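Local coordinates for EDD domain protein, DegV family (Ruminococcus gnavus, PDB 3JR7) that probably binds lipids such as fatty acids, as its DegV relatives do, though its precise cellular role is unknown, at residues T144-K149 against C169-Q174; K23-S28 against E97-V102. All coordinates share one frame; numbering follows the deposited sequence.

Interaction 1 and interaction 2 meet on the helix 141-155. In interaction 2 two neighbouring parallel strands, 22-27 and 98-103, pair inside a sheet, and the residues V24, V26, Y100 and V102 form the face that this helix covers. I146 and A147 lie against that face, packing on V102 and on V24 and V26, while L145, I146 and K149 also meet the next helix, 160-173, in interaction 1. Both contacts are largely buried, each with one partly exposed lysine, K149 in interaction 1 and K23 in interaction 2. Their chemistry differs: interaction 2 rests on main-chain hydrogen bonds, whereas interaction 1 has none between its segments and depends on side-chain packing around a tyrosine.

Interaction 1 of 2, residues T144-K149 against C169-Q174; sequences TLIALK and CYIEEQ
The amide nitrogen NE2 of Q174 has two acceptors and rests against L145: it donates to Y170 OH at 3.1 Å and to the carbonyl oxygen of G142, while L145 CB lies 3.5 Å from it. The phenol oxygen is tilted about 20° from the Q174 amide plane. Helices 141-155 and 160-173 run roughly antiparallel here (148°), and with CG anti to the backbone N (chi1 175°) the Y170 ring is carried out from its helix toward L145 and K149. L145 meets the tip of this ring, with CB 3.3 Å from Y170 OH and CD1 beside it. Over one face lies K149 CE, brought there by a chain bent at chi2 and chi3, and NZ goes on to Q152. Over the opposite face, displaced toward the rim, sits Q174 CB, and I146 N approaches the ring edge near its plane. Next to the ring, I146 crosses I171 at about a right angle, CD1 to CG1 at 3.6 Å. An alanine at Y170 would probably leave a gap between L145 and K149, and leave Q174 NE2 without one of its two acceptors. L145 and Q174 also touch V297 in the second sheet, and I146 packs on V102 in the first, which puts this helical hairpin in contact with both sheets of the two-domain DegV fold.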
loop_
_atom_site.group_PDB
_atom_site.type_symbol
_atom_site.label_atom_id
_atom_site.label_comp_id
_atom_site.label_asym_id
_atom_site.label_seq_id
_atom_site.Cartn_x
_atom_site.Cartn_y
_atom_site.Cartn_z
ATOM N N THR A 144 -0.779 2.116 4.537
ATOM C CA THR A 144 -0.127 2.685 5.692
ATOM C C THR A 144 -0.916 3.893 6.159
ATOM O O THR A 144 -1.266 4.019 7.351
ATOM C CB THR A 144 1.305 3.151 5.345
ATOM O OG1 THR A 144 2.027 2.089 4.700
ATOM C CG2 THR A 144 2.019 3.613 6.574
ATOM N N LEU A 145 -1.224 4.764 5.214
ATOM C CA LEU A 145 -1.927 6.004 5.554
ATOM C C LEU A 145 -3.344 5.743 6.097
ATOM O O LEU A 145 -3.782 6.402 7.032
ATOM C CB LEU A 145 -1.979 6.959 4.362
ATOM C CG LEU A 145 -0.716 7.761 4.087
ATOM C CD1 LEU A 145 -0.838 8.480 2.737
ATOM C CD2 LEU A 145 -0.404 8.720 5.214
ATOM N N ILE A 146 -4.019 4.756 5.538
ATOM C CA ILE A 146 -5.339 4.322 6.040
ATOM C C ILE A 146 -5.242 3.801 7.506
ATOM O O ILE A 146 -6.015 4.230 8.349
ATOM C CB ILE A 146 -5.968 3.259 5.103
ATOM C CG1 ILE A 146 -6.274 3.886 3.716
ATOM C CG2 ILE A 146 -7.264 2.678 5.686
ATOM C CD1 ILE A 146 -6.511 2.850 2.629
ATOM N N ALA A 147 -4.241 2.963 7.793
ATOM C CA ALA A 147 -3.966 2.479 9.139
ATOM C C ALA A 147 -3.755 3.648 10.115
ATOM O O ALA A 147 -4.316 3.629 11.238
ATOM C CB ALA A 147 -2.735 1.544 9.175
ATOM N N LEU A 148 -2.961 4.645 9.696
ATOM C CA LEU A 148 -2.742 5.876 10.498
ATOM C C LEU A 148 -4.043 6.637 10.770
ATOM O O LEU A 148 -4.290 7.160 11.874
ATOM C CB LEU A 148 -1.697 6.802 9.837
ATOM C CG LEU A 148 -0.245 6.323 9.900
ATOM C CD1 LEU A 148 0.712 7.125 9.085
ATOM C CD2 LEU A 148 0.248 6.266 11.414
ATOM N N LYS A 149 -4.895 6.691 9.764
ATOM C CA LYS A 149 -6.177 7.351 9.920
ATOM C C LYS A 149 -7.090 6.624 10.926
ATOM O O LYS A 149 -7.767 7.266 11.715
ATOM C CB LYS A 149 -6.868 7.477 8.539
ATOM C CG LYS A 149 -8.174 8.287 8.506
ATOM C CD LYS A 149 -8.011 9.727 9.076
ATOM C CE LYS A 149 -7.372 10.674 8.124
ATOM N NZ LYS A 149 -7.369 12.136 8.595
ATOM N N CYS A 169 -14.329 7.571 4.107
ATOM C CA CYS A 169 -14.247 8.898 3.480
ATOM C C CYS A 169 -12.788 9.196 3.089
ATOM O O CYS A 169 -12.497 9.593 1.964
ATOM C CB CYS A 169 -14.774 10.005 4.415
ATOM S SG CYS A 169 -14.443 11.716 3.799
ATOM N N TYR A 170 -11.885 9.004 4.029
ATOM C CA TYR A 170 -10.475 9.173 3.728
ATOM C C TYR A 170 -10.041 8.352 2.494
ATOM O O TYR A 170 -9.324 8.877 1.616
ATOM C CB TYR A 170 -9.587 8.850 4.947
ATOM C CG TYR A 170 -8.113 8.919 4.555
ATOM C CD1 TYR A 170 -7.558 10.120 4.123
ATOM C CD2 TYR A 170 -7.304 7.791 4.551
ATOM C CE1 TYR A 170 -6.239 10.196 3.697
ATOM C CE2 TYR A 170 -5.967 7.864 4.155
ATOM C CZ TYR A 170 -5.453 9.069 3.716
ATOM O OH TYR A 170 -4.155 9.164 3.273
ATOM N N ILE A 171 -10.483 7.100 2.397
ATOM C CA ILE A 171 -10.145 6.255 1.263
ATOM C C ILE A 171 -10.605 6.900 -0.043
ATOM O O ILE A 171 -9.868 6.930 -1.048
ATOM C CB ILE A 171 -10.706 4.851 1.465
ATOM C CG1 ILE A 171 -9.892 4.151 2.597
ATOM C CG2 ILE A 171 -10.647 4.032 0.229
ATOM C CD1 ILE A 171 -10.485 2.801 3.041
ATOM N N GLU A 172 -11.802 7.452 -0.010
ATOM C CA GLU A 172 -12.371 8.153 -1.169
ATOM C C GLU A 172 -11.568 9.410 -1.556
ATOM O O GLU A 172 -11.399 9.683 -2.740
ATOM C CB GLU A 172 -13.852 8.517 -0.854
ATOM C CG GLU A 172 -14.638 9.170 -2.008
ATOM C CD GLU A 172 -14.630 10.688 -1.990
ATOM O OE1 GLU A 172 -14.123 11.308 -1.014
ATOM O OE2 GLU A 172 -15.154 11.270 -2.966
ATOM N N GLU A 173 -11.028 10.130 -0.571
ATOM C CA GLU A 173 -10.171 11.291 -0.848
ATOM C C GLU A 173 -8.779 10.922 -1.341
ATOM O O GLU A 173 -8.160 11.709 -2.070
ATOM C CB GLU A 173 -9.999 12.157 0.402
ATOM C CG GLU A 173 -11.373 12.646 0.902
ATOM C CD GLU A 173 -11.377 13.243 2.328
ATOM O OE1 GLU A 173 -10.550 12.926 3.200
ATOM O OE2 GLU A 173 -12.275 14.049 2.580
ATOM N N GLN A 174 -8.296 9.743 -0.931
ATOM C CA GLN A 174 -6.909 9.323 -1.160
ATOM C C GLN A 174 -6.635 8.910 -2.603
ATOM O O GLN A 174 -7.338 8.050 -3.130
ATOM C CB GLN A 174 -6.585 8.151 -0.230
ATOM C CG GLN A 174 -5.117 7.748 -0.163
ATOM C CD GLN A 174 -4.928 6.432 0.587
ATOM O OE1 GLN A 174 -5.354 5.390 0.099
ATOM N NE2 GLN A 174 -4.243 6.472 1.746
#

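Interaction 2 of 2, residues K23-S28 against E97-V102; sequences KVIVDS and ERIYVV
The Y100 ring is approached obliquely from the facing strand by K23 O, 3.9 Å from CD2, and by V24 CG2. The ring also meets that of F160, the planes inclined by about 30°. The R98 guanidinium takes its neighbours at the edge, in plane: Y100 OH and E97 OE1, the latter through a weak bond from NH1 that belongs to a salt bridge. E154 joins R98 NE to Y100 OH, and D19 takes a second salt bridge from NH1; a phosphate ion lies about 4 Å from the R98 side chain.

Between the strands the main chain binds in parallel register, K23 opposite I99 through V26 opposite V102. The five hydrogen bonds run from K23 N to R98 O, at 2.9 Å, through to D27 N and V102 O, at 3.1 Å. The shortest joins V102 N to I25 O at 2.8 Å, and the same carbonyl oxygen also receives a CA-H...O contact from V101 CA at 3.3 Å. On the face of K23, I25, I99 and V101, I25 crosses I99 diagonally, CD1 to CG2 at 3.5 Å; chi2 of I25 (164°) extends CD1 to this point. Helix 85-92 covers this side, Y92 touching both I25 and V101. On the other face V24 CG1 packs on V102 CG2 at 4.2 Å, beneath helix 141-155.

Such a helix-covered parallel pair belongs to the α/β core of the DegV fold. Its chemistry is divided: alternate main-chain groups bond across the pair, while V24 and V26 bond to the 42-51 side, at E43, and branched aliphatic groups pack on both faces, consistent with a dry interior. The charged ends of K23 and R98 lead away separately; K23 NZ bonds to S91 O and E43, and E43, like E154 and D19 at R98, would partly balance the positive charge.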
loop_
_atom_site.group_PDB
_atom_site.type_symbol
_atom_site.label_atom_id
_atom_site.label_comp_id
_atom_site.label_asym_id
_atom_site.label_seq_id
_atom_site.Cartn_x
_atom_site.Cartn_y
_atom_site.Cartn_z
ATOM N N LYS A 23 -7.520 -3.226 17.392
ATOM C CA LYS A 23 -6.319 -3.614 16.677
ATOM C C LYS A 23 -6.491 -3.252 15.189
ATOM O O LYS A 23 -7.599 -3.378 14.655
ATOM C CB LYS A 23 -6.043 -5.097 16.883
ATOM C CG LYS A 23 -4.702 -5.543 16.398
ATOM C CD LYS A 23 -4.329 -6.962 16.897
ATOM C CE LYS A 23 -5.145 -8.101 16.233
ATOM N NZ LYS A 23 -4.680 -9.581 16.591
ATOM N N VAL A 24 -5.409 -2.822 14.552
ATOM C CA VAL A 24 -5.354 -2.558 13.100
ATOM C C VAL A 24 -4.483 -3.577 12.415
ATOM O O VAL A 24 -3.246 -3.609 12.621
ATOM C CB VAL A 24 -4.813 -1.160 12.746
ATOM C CG1 VAL A 24 -5.000 -0.888 11.220
ATOM C CG2 VAL A 24 -5.512 -0.058 13.598
ATOM N N ILE A 25 -5.126 -4.440 11.643
ATOM C CA ILE A 25 -4.459 -5.481 10.890
ATOM C C ILE A 25 -4.266 -4.967 9.452
ATOM O O ILE A 25 -5.198 -4.497 8.836
ATOM C CB ILE A 25 -5.322 -6.745 10.828
ATOM C CG1 ILE A 25 -5.624 -7.262 12.266
ATOM C CG2 ILE A 25 -4.652 -7.819 9.956
ATOM C CD1 ILE A 25 -6.735 -8.242 12.303
ATOM N N VAL A 26 -3.073 -5.084 8.933
ATOM C CA VAL A 26 -2.723 -4.601 7.612
ATOM C C VAL A 26 -2.037 -5.727 6.875
ATOM O O VAL A 26 -1.159 -6.393 7.453
ATOM C CB VAL A 26 -1.777 -3.399 7.730
ATOM C CG1 VAL A 26 -1.499 -2.786 6.332
ATOM C CG2 VAL A 26 -2.379 -2.357 8.677
ATOM N N ASP A 27 -2.409 -5.999 5.618
ATOM C CA ASP A 27 -1.658 -7.002 4.888
ATOM C C ASP A 27 -0.242 -6.480 4.635
ATOM O O ASP A 27 0.029 -5.288 4.783
ATOM C CB ASP A 27 -2.356 -7.521 3.614
ATOM C CG ASP A 27 -2.446 -6.487 2.488
ATOM O OD1 ASP A 27 -1.543 -5.624 2.317
ATOM O OD2 ASP A 27 -3.404 -6.616 1.702
ATOM N N SER A 28 0.682 -7.390 4.323
ATOM C CA SER A 28 2.118 -7.062 4.446
ATOM C C SER A 28 2.568 -6.055 3.369
ATOM O O SER A 28 3.601 -5.455 3.470
ATOM C CB SER A 28 2.950 -8.328 4.382
ATOM O OG SER A 28 2.818 -8.940 3.137
ATOM N N GLU A 97 -11.521 -5.277 21.310
ATOM C CA GLU A 97 -12.945 -5.242 20.991
ATOM C C GLU A 97 -13.186 -4.913 19.516
ATOM O O GLU A 97 -14.073 -5.487 18.882
ATOM C CB GLU A 97 -13.625 -4.161 21.849
ATOM C CG GLU A 97 -15.093 -3.942 21.569
ATOM C CD GLU A 97 -15.675 -2.857 22.422
ATOM O OE1 GLU A 97 -14.979 -1.843 22.695
ATOM O OE2 GLU A 97 -16.838 -3.007 22.815
ATOM N N ARG A 98 -12.411 -3.982 18.981
ATOM C CA ARG A 98 -12.656 -3.480 17.635
ATOM C C ARG A 98 -11.509 -3.875 16.719
ATOM O O ARG A 98 -10.351 -3.592 17.003
ATOM C CB ARG A 98 -12.819 -1.960 17.677
ATOM C CG ARG A 98 -13.888 -1.506 18.671
ATOM C CD ARG A 98 -14.106 -0.012 18.714
ATOM N NE ARG A 98 -12.975 0.690 19.264
ATOM C CZ ARG A 98 -12.627 0.740 20.570
ATOM N NH1 ARG A 98 -13.331 0.052 21.497
ATOM N NH2 ARG A 98 -11.565 1.476 20.954
ATOM N N ILE A 99 -11.838 -4.530 15.612
ATOM C CA ILE A 99 -10.859 -4.969 14.633
ATOM C C ILE A 99 -11.041 -4.234 13.302
ATOM O O ILE A 99 -12.122 -4.256 12.703
ATOM C CB ILE A 99 -10.959 -6.461 14.368
ATOM C CG1 ILE A 99 -10.880 -7.229 15.707
ATOM C CG2 ILE A 99 -9.835 -6.896 13.361
ATOM C CD1 ILE A 99 -9.504 -7.133 16.438
ATOM N N TYR A 100 -9.971 -3.591 12.843
ATOM C CA TYR A 100 -9.976 -2.847 11.574
ATOM C C TYR A 100 -8.966 -3.524 10.687
ATOM O O TYR A 100 -7.848 -3.733 11.105
ATOM C CB TYR A 100 -9.554 -1.390 11.807
ATOM C CG TYR A 100 -10.410 -0.635 12.778
ATOM C CD1 TYR A 100 -11.658 -0.143 12.396
ATOM C CD2 TYR A 100 -9.967 -0.376 14.071
ATOM C CE1 TYR A 100 -12.462 0.532 13.288
ATOM C CE2 TYR A 100 -10.762 0.348 14.983
ATOM C CZ TYR A 100 -12.014 0.789 14.572
ATOM O OH TYR A 100 -12.806 1.493 15.421
ATOM N N VAL A 101 -9.336 -3.879 9.474
ATOM C CA VAL A 101 -8.437 -4.590 8.562
ATOM C C VAL A 101 -8.212 -3.707 7.332
ATOM O O VAL A 101 -9.181 -3.152 6.769
ATOM C CB VAL A 101 -9.028 -5.960 8.162
ATOM C CG1 VAL A 101 -7.963 -6.860 7.451
ATOM C CG2 VAL A 101 -9.615 -6.683 9.382
ATOM N N VAL A 102 -6.965 -3.549 6.918
ATOM C CA VAL A 102 -6.636 -2.719 5.752
ATOM C C VAL A 102 -5.907 -3.564 4.741
ATOM O O VAL A 102 -4.914 -4.193 5.091
ATOM C CB VAL A 102 -5.738 -1.554 6.136
ATOM C CG1 VAL A 102 -5.433 -0.677 4.838
ATOM C CG2 VAL A 102 -6.407 -0.718 7.241
#